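Long-range contact in periplasmic molybdate-binding protein (PDB 1ATG), which probably binds molybdate in the periplasm for an ABC transporter, and in this crystal holds tungstate between its two domains: residues 98-110 with 149-162. Numbering follows the deposited sequence. Where two conformers were deposited one is given.
With ACT (acetate ion), chain C; SO4 (sulfate ion), chain D.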
loop_
_atom_site.group_PDB
_atom_site.type_symbol
_atom_site.label_atom_id
_atom_site.label_comp_id
_atom_site.label_asym_id
_atom_site.label_seq_id
_atom_site.Cartn_x
_atom_site.Cartn_y
_atom_site.Cartn_z
ATOM N N VAL A 98 22.081 -0.967 8.572
ATOM C CA VAL A 98 22.553 -0.921 7.196
ATOM C C VAL A 98 22.303 0.437 6.558
ATOM O O VAL A 98 23.117 0.876 5.747
ATOM C CB VAL A 98 21.875 -2.029 6.371
ATOM C CG1 VAL A 98 20.369 -1.846 6.230
ATOM C CG2 VAL A 98 22.518 -2.117 4.992
ATOM N N LEU A 99 21.224 1.128 6.898
ATOM C CA LEU A 99 20.920 2.399 6.264
ATOM C C LEU A 99 21.973 3.478 6.438
ATOM O O LEU A 99 22.071 4.382 5.610
ATOM C CB LEU A 99 19.584 2.928 6.792
ATOM C CG LEU A 99 18.362 2.159 6.290
ATOM C CD1 LEU A 99 17.128 2.598 7.073
ATOM C CD2 LEU A 99 18.144 2.373 4.802
ATOM N N ALA A 100 22.702 3.443 7.547
ATOM C CA ALA A 100 23.704 4.461 7.830
ATOM C C ALA A 100 25.058 4.150 7.213
ATOM O O ALA A 100 25.964 4.990 7.312
ATOM C CB ALA A 100 23.843 4.622 9.341
ATOM N N GLY A 101 25.221 3.002 6.576
ATOM C CA GLY A 101 26.491 2.616 5.985
ATOM C C GLY A 101 26.532 2.765 4.469
ATOM O O GLY A 101 25.602 3.212 3.808
ATOM N N ASN A 102 27.681 2.364 3.924
ATOM C CA ASN A 102 27.931 2.451 2.487
ATOM C C ASN A 102 28.068 1.087 1.846
ATOM O O ASN A 102 28.677 0.945 0.776
ATOM C CB ASN A 102 29.177 3.314 2.246
ATOM C CG ASN A 102 29.010 4.735 2.746
ATOM O OD1 ASN A 102 27.963 5.365 2.584
ATOM N ND2 ASN A 102 30.055 5.258 3.382
ATOM N N GLY A 103 27.456 0.063 2.428
ATOM C CA GLY A 103 27.484 -1.297 1.919
ATOM C C GLY A 103 26.388 -1.635 0.922
ATOM O O GLY A 103 26.065 -2.802 0.691
ATOM N N TRP A 104 25.827 -0.645 0.257
ATOM C CA TRP A 104 24.753 -0.817 -0.715
ATOM C C TRP A 104 24.754 0.428 -1.589
ATOM O O TRP A 104 25.274 1.484 -1.178
ATOM C CB TRP A 104 23.405 -1.016 -0.034
ATOM C CG TRP A 104 23.074 0.043 0.976
ATOM C CD1 TRP A 104 23.457 0.065 2.292
ATOM C CD2 TRP A 104 22.314 1.232 0.758
ATOM N NE1 TRP A 104 22.975 1.196 2.900
ATOM C CE2 TRP A 104 22.263 1.927 1.991
ATOM C CE3 TRP A 104 21.650 1.780 -0.335
ATOM C CZ2 TRP A 104 21.594 3.138 2.119
ATOM C CZ3 TRP A 104 20.990 2.977 -0.202
ATOM C CH2 TRP A 104 20.953 3.657 1.028
ATOM N N ARG A 105 24.148 0.329 -2.751
ATOM C CA ARG A 105 24.165 1.399 -3.735
ATOM C C ARG A 105 22.928 2.268 -3.646
ATOM O O ARG A 105 23.028 3.407 -3.166
ATOM C CB ARG A 105 24.356 0.790 -5.133
ATOM C CG ARG A 105 25.721 0.109 -5.294
ATOM C CD ARG A 105 25.749 -0.787 -6.528
ATOM N NE ARG A 105 25.018 -2.033 -6.206
ATOM C CZ ARG A 105 25.088 -3.106 -6.992
ATOM N NH1 ARG A 105 25.783 -3.071 -8.120
ATOM N NH2 ARG A 105 24.453 -4.209 -6.658
ATOM N N HIS A 106 21.785 1.790 -4.111
ATOM C CA HIS A 106 20.553 2.565 -4.103
ATOM C C HIS A 106 19.442 1.939 -3.269
ATOM O O HIS A 106 19.419 0.736 -3.022
ATOM C CB HIS A 106 20.023 2.693 -5.538
ATOM C CG HIS A 106 20.998 3.353 -6.467
ATOM N ND1 HIS A 106 21.883 2.662 -7.267
ATOM C CD2 HIS A 106 21.242 4.672 -6.688
ATOM C CE1 HIS A 106 22.616 3.521 -7.965
ATOM N NE2 HIS A 106 22.245 4.742 -7.629
ATOM N N ILE A 107 18.521 2.807 -2.859
ATOM C CA ILE A 107 17.332 2.387 -2.133
ATOM C C ILE A 107 16.131 2.902 -2.905
ATOM O O ILE A 107 16.035 4.116 -3.222
ATOM C CB ILE A 107 17.343 2.906 -0.680
ATOM C CG1 ILE A 107 16.078 2.416 0.041
ATOM C CG2 ILE A 107 17.505 4.416 -0.552
ATOM C CD1 ILE A 107 16.141 2.599 1.548
ATOM N N ALA A 108 15.213 2.017 -3.250
ATOM C CA ALA A 108 13.986 2.365 -3.952
ATOM C C ALA A 108 12.950 2.869 -2.960
ATOM O O ALA A 108 12.568 2.141 -2.028
ATOM C CB ALA A 108 13.450 1.173 -4.729
ATOM N N ILE A 109 12.532 4.125 -3.120
ATOM C CA ILE A 109 11.522 4.703 -2.236
ATOM C C ILE A 109 10.458 5.305 -3.126
ATOM O O ILE A 109 10.758 6.135 -4.005
ATOM C CB ILE A 109 12.068 5.758 -1.265
ATOM C CG1 ILE A 109 13.270 5.182 -0.507
ATOM C CG2 ILE A 109 10.966 6.242 -0.330
ATOM C CD1 ILE A 109 13.843 6.051 0.579
ATOM N N SER A 110 9.206 4.909 -2.930
ATOM C CA SER A 110 8.153 5.479 -3.778
ATOM C C SER A 110 8.031 6.972 -3.471
ATOM O O SER A 110 8.316 7.468 -2.389
ATOM C CB SER A 110 6.850 4.721 -3.680
ATOM O OG SER A 110 6.348 4.600 -2.376
ATOM N N ALA A 149 8.510 0.261 -6.401
ATOM C CA ALA A 149 9.608 0.106 -5.450
ATOM C C ALA A 149 9.860 -1.379 -5.183
ATOM O O ALA A 149 11.004 -1.821 -5.132
ATOM C CB ALA A 149 9.295 0.852 -4.169
ATOM N N HIS A 150 8.754 -2.114 -4.992
ATOM C CA HIS A 150 8.895 -3.554 -4.775
ATOM C C HIS A 150 9.510 -4.268 -5.978
ATOM O O HIS A 150 10.398 -5.099 -5.803
ATOM C CB HIS A 150 7.521 -4.156 -4.418
ATOM C CG HIS A 150 7.580 -5.652 -4.421
ATOM N ND1 HIS A 150 7.107 -6.377 -5.489
ATOM C CD2 HIS A 150 8.085 -6.533 -3.527
ATOM C CE1 HIS A 150 7.315 -7.667 -5.249
ATOM N NE2 HIS A 150 7.904 -7.789 -4.080
ATOM N N SER A 151 9.050 -3.949 -7.184
ATOM C CA SER A 151 9.594 -4.542 -8.399
ATOM C C SER A 151 11.098 -4.302 -8.524
ATOM O O SER A 151 11.893 -5.206 -8.820
ATOM C CB SER A 151 8.933 -3.906 -9.642
ATOM O OG SER A 151 9.649 -4.377 -10.781
ATOM N N GLN A 152 11.497 -3.060 -8.291
ATOM C CA GLN A 152 12.908 -2.692 -8.393
ATOM C C GLN A 152 13.757 -3.420 -7.378
ATOM O O GLN A 152 14.895 -3.821 -7.648
ATOM C CB GLN A 152 13.051 -1.189 -8.200
ATOM C CG GLN A 152 12.450 -0.346 -9.308
ATOM C CD GLN A 152 12.881 -0.739 -10.707
ATOM O OE1 GLN A 152 14.070 -0.752 -11.024
ATOM N NE2 GLN A 152 11.930 -1.087 -11.568
ATOM N N THR A 153 13.231 -3.587 -6.160
ATOM C CA THR A 153 13.972 -4.286 -5.125
ATOM C C THR A 153 14.000 -5.781 -5.390
ATOM O O THR A 153 15.027 -6.439 -5.217
ATOM C CB THR A 153 13.359 -3.984 -3.742
ATOM O OG1 THR A 153 13.239 -2.564 -3.575
ATOM C CG2 THR A 153 14.254 -4.496 -2.633
ATOM N N ALA A 154 12.870 -6.339 -5.839
ATOM C CA ALA A 154 12.767 -7.776 -6.065
ATOM C C ALA A 154 13.708 -8.296 -7.142
ATOM O O ALA A 154 14.140 -9.449 -7.083
ATOM C CB ALA A 154 11.336 -8.165 -6.414
ATOM N N SER A 155 13.971 -7.481 -8.151
ATOM C CA SER A 155 14.884 -7.869 -9.218
ATOM C C SER A 155 16.335 -7.552 -8.884
ATOM O O SER A 155 17.233 -7.903 -9.669
ATOM C CB SER A 155 14.511 -7.094 -10.490
ATOM O OG SER A 155 14.710 -5.710 -10.276
ATOM N N GLY A 156 16.579 -6.821 -7.801
ATOM C CA GLY A 156 17.919 -6.363 -7.493
ATOM C C GLY A 156 18.257 -5.063 -8.221
ATOM O O GLY A 156 19.399 -4.580 -8.031
ATOM N N ALA A 157 17.391 -4.453 -9.003
ATOM C CA ALA A 157 17.689 -3.149 -9.591
ATOM C C ALA A 157 18.024 -2.128 -8.506
ATOM O O ALA A 157 18.793 -1.177 -8.767
ATOM C CB ALA A 157 16.558 -2.673 -10.472
ATOM N N ALA A 158 17.447 -2.263 -7.320
ATOM C CA ALA A 158 17.800 -1.502 -6.139
ATOM C C ALA A 158 18.271 -2.481 -5.057
ATOM O O ALA A 158 17.543 -3.436 -4.762
ATOM C CB ALA A 158 16.652 -0.659 -5.585
ATOM N N ASP A 159 19.427 -2.265 -4.457
ATOM C CA ASP A 159 19.898 -3.102 -3.367
ATOM C C ASP A 159 18.891 -3.111 -2.221
ATOM O O ASP A 159 18.684 -4.167 -1.632
ATOM C CB ASP A 159 21.259 -2.593 -2.870
ATOM C CG ASP A 159 22.418 -2.918 -3.791
ATOM O OD1 ASP A 159 22.384 -3.948 -4.515
ATOM O OD2 ASP A 159 23.420 -2.167 -3.770
ATOM N N LEU A 160 18.330 -1.958 -1.888
ATOM C CA LEU A 160 17.367 -1.834 -0.804
ATOM C C LEU A 160 16.076 -1.240 -1.335
ATOM O O LEU A 160 16.107 -0.498 -2.321
ATOM C CB LEU A 160 17.890 -0.889 0.283
ATOM C CG LEU A 160 19.205 -1.255 0.963
ATOM C CD1 LEU A 160 19.499 -0.233 2.058
ATOM C CD2 LEU A 160 19.187 -2.659 1.554
ATOM N N GLY A 161 14.995 -1.429 -0.581
ATOM C CA GLY A 161 13.752 -0.744 -0.921
ATOM C C GLY A 161 12.836 -0.679 0.286
ATOM O O GLY A 161 12.877 -1.535 1.165
ATOM N N PHE A 162 11.996 0.358 0.297
ATOM C CA PHE A 162 10.918 0.468 1.279
ATOM C C PHE A 162 9.637 -0.007 0.613
ATOM O O PHE A 162 9.171 0.559 -0.384
ATOM C CB PHE A 162 10.764 1.888 1.804
ATOM C CG PHE A 162 11.649 2.238 2.960
ATOM C CD1 PHE A 162 11.562 1.538 4.151
ATOM C CD2 PHE A 162 12.577 3.269 2.869
ATOM C CE1 PHE A 162 12.363 1.868 5.224
ATOM C CE2 PHE A 162 13.365 3.614 3.943
ATOM C CZ PHE A 162 13.275 2.911 5.132
HETATM C C ACT C . 21.638 -0.812 -6.957
HETATM O O ACT C . 21.200 -0.498 -5.831
HETATM O OXT ACT C . 22.167 0.055 -7.714
HETATM C CH3 ACT C . 21.602 -2.223 -7.439
HETATM S S SO4 D . 8.148 -1.715 -12.698
HETATM O O1 SO4 D . 7.936 -2.933 -13.555
HETATM O O2 SO4 D . 9.431 -1.892 -11.947
HETATM O O3 SO4 D . 7.004 -1.573 -11.741
HETATM O O4 SO4 D . 8.234 -0.497 -13.561
HETATM O O HOH W 1 8.262 3.134 -0.671
#
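Leu160 CD1 sits over one face of the Trp104 indole, 3.5 Å from the centroid of its five-membered ring, a CH-pi contact; Arg139 makes a cation-pi contact with the same indole. At the ring edge, Trp104 NE1 donates to Val98 O. The Arg105 guanidinium has the methyl of an acetate, probably from the crystallisation liquor, over one face and meets Asp159 edge-on, the planes 30° apart. This salt bridge is side-on: Arg105 NE points almost straight (179°) at the syn side of Asp159 OD2 over 2.9 Å, and Arg105 NH2 reaches the syn lone pair of Asp159 OD1 at 3.0 Å. A bend at chi3 (-77°) folds the arginine back, while Arg105 N takes the anti lone pair of Asp159 OD2 at 2.8 Å. At its edge the His106 ring gives ND1 to acetate OXT (2.7 Å); acetate O accepts from both His106 N and Asp159 N. Phe162 receives Ile109 CD1 at its edge and Ile107 CD1 obliquely. The strands carrying these side chains, 107-110 and 160-162, pair in parallel through Leu160 N to His106 O, Ala108 N to Leu160 O and Phe162 N to Ala108 O. Ala108 CB packs 4.2 Å from Ala149 CB of the helix and 3.8 Å from Ala158 CB of the following loop. With an alanine at Asp159, Arg105 N would probably lose its acceptor and the guanidinium, without its carboxylate, could turn. One carboxylate thus ties backbone and side chain of Arg105 at the surface end of a parallel pair within a mixed sheet; at the other end Ser110 lies near the tungstate.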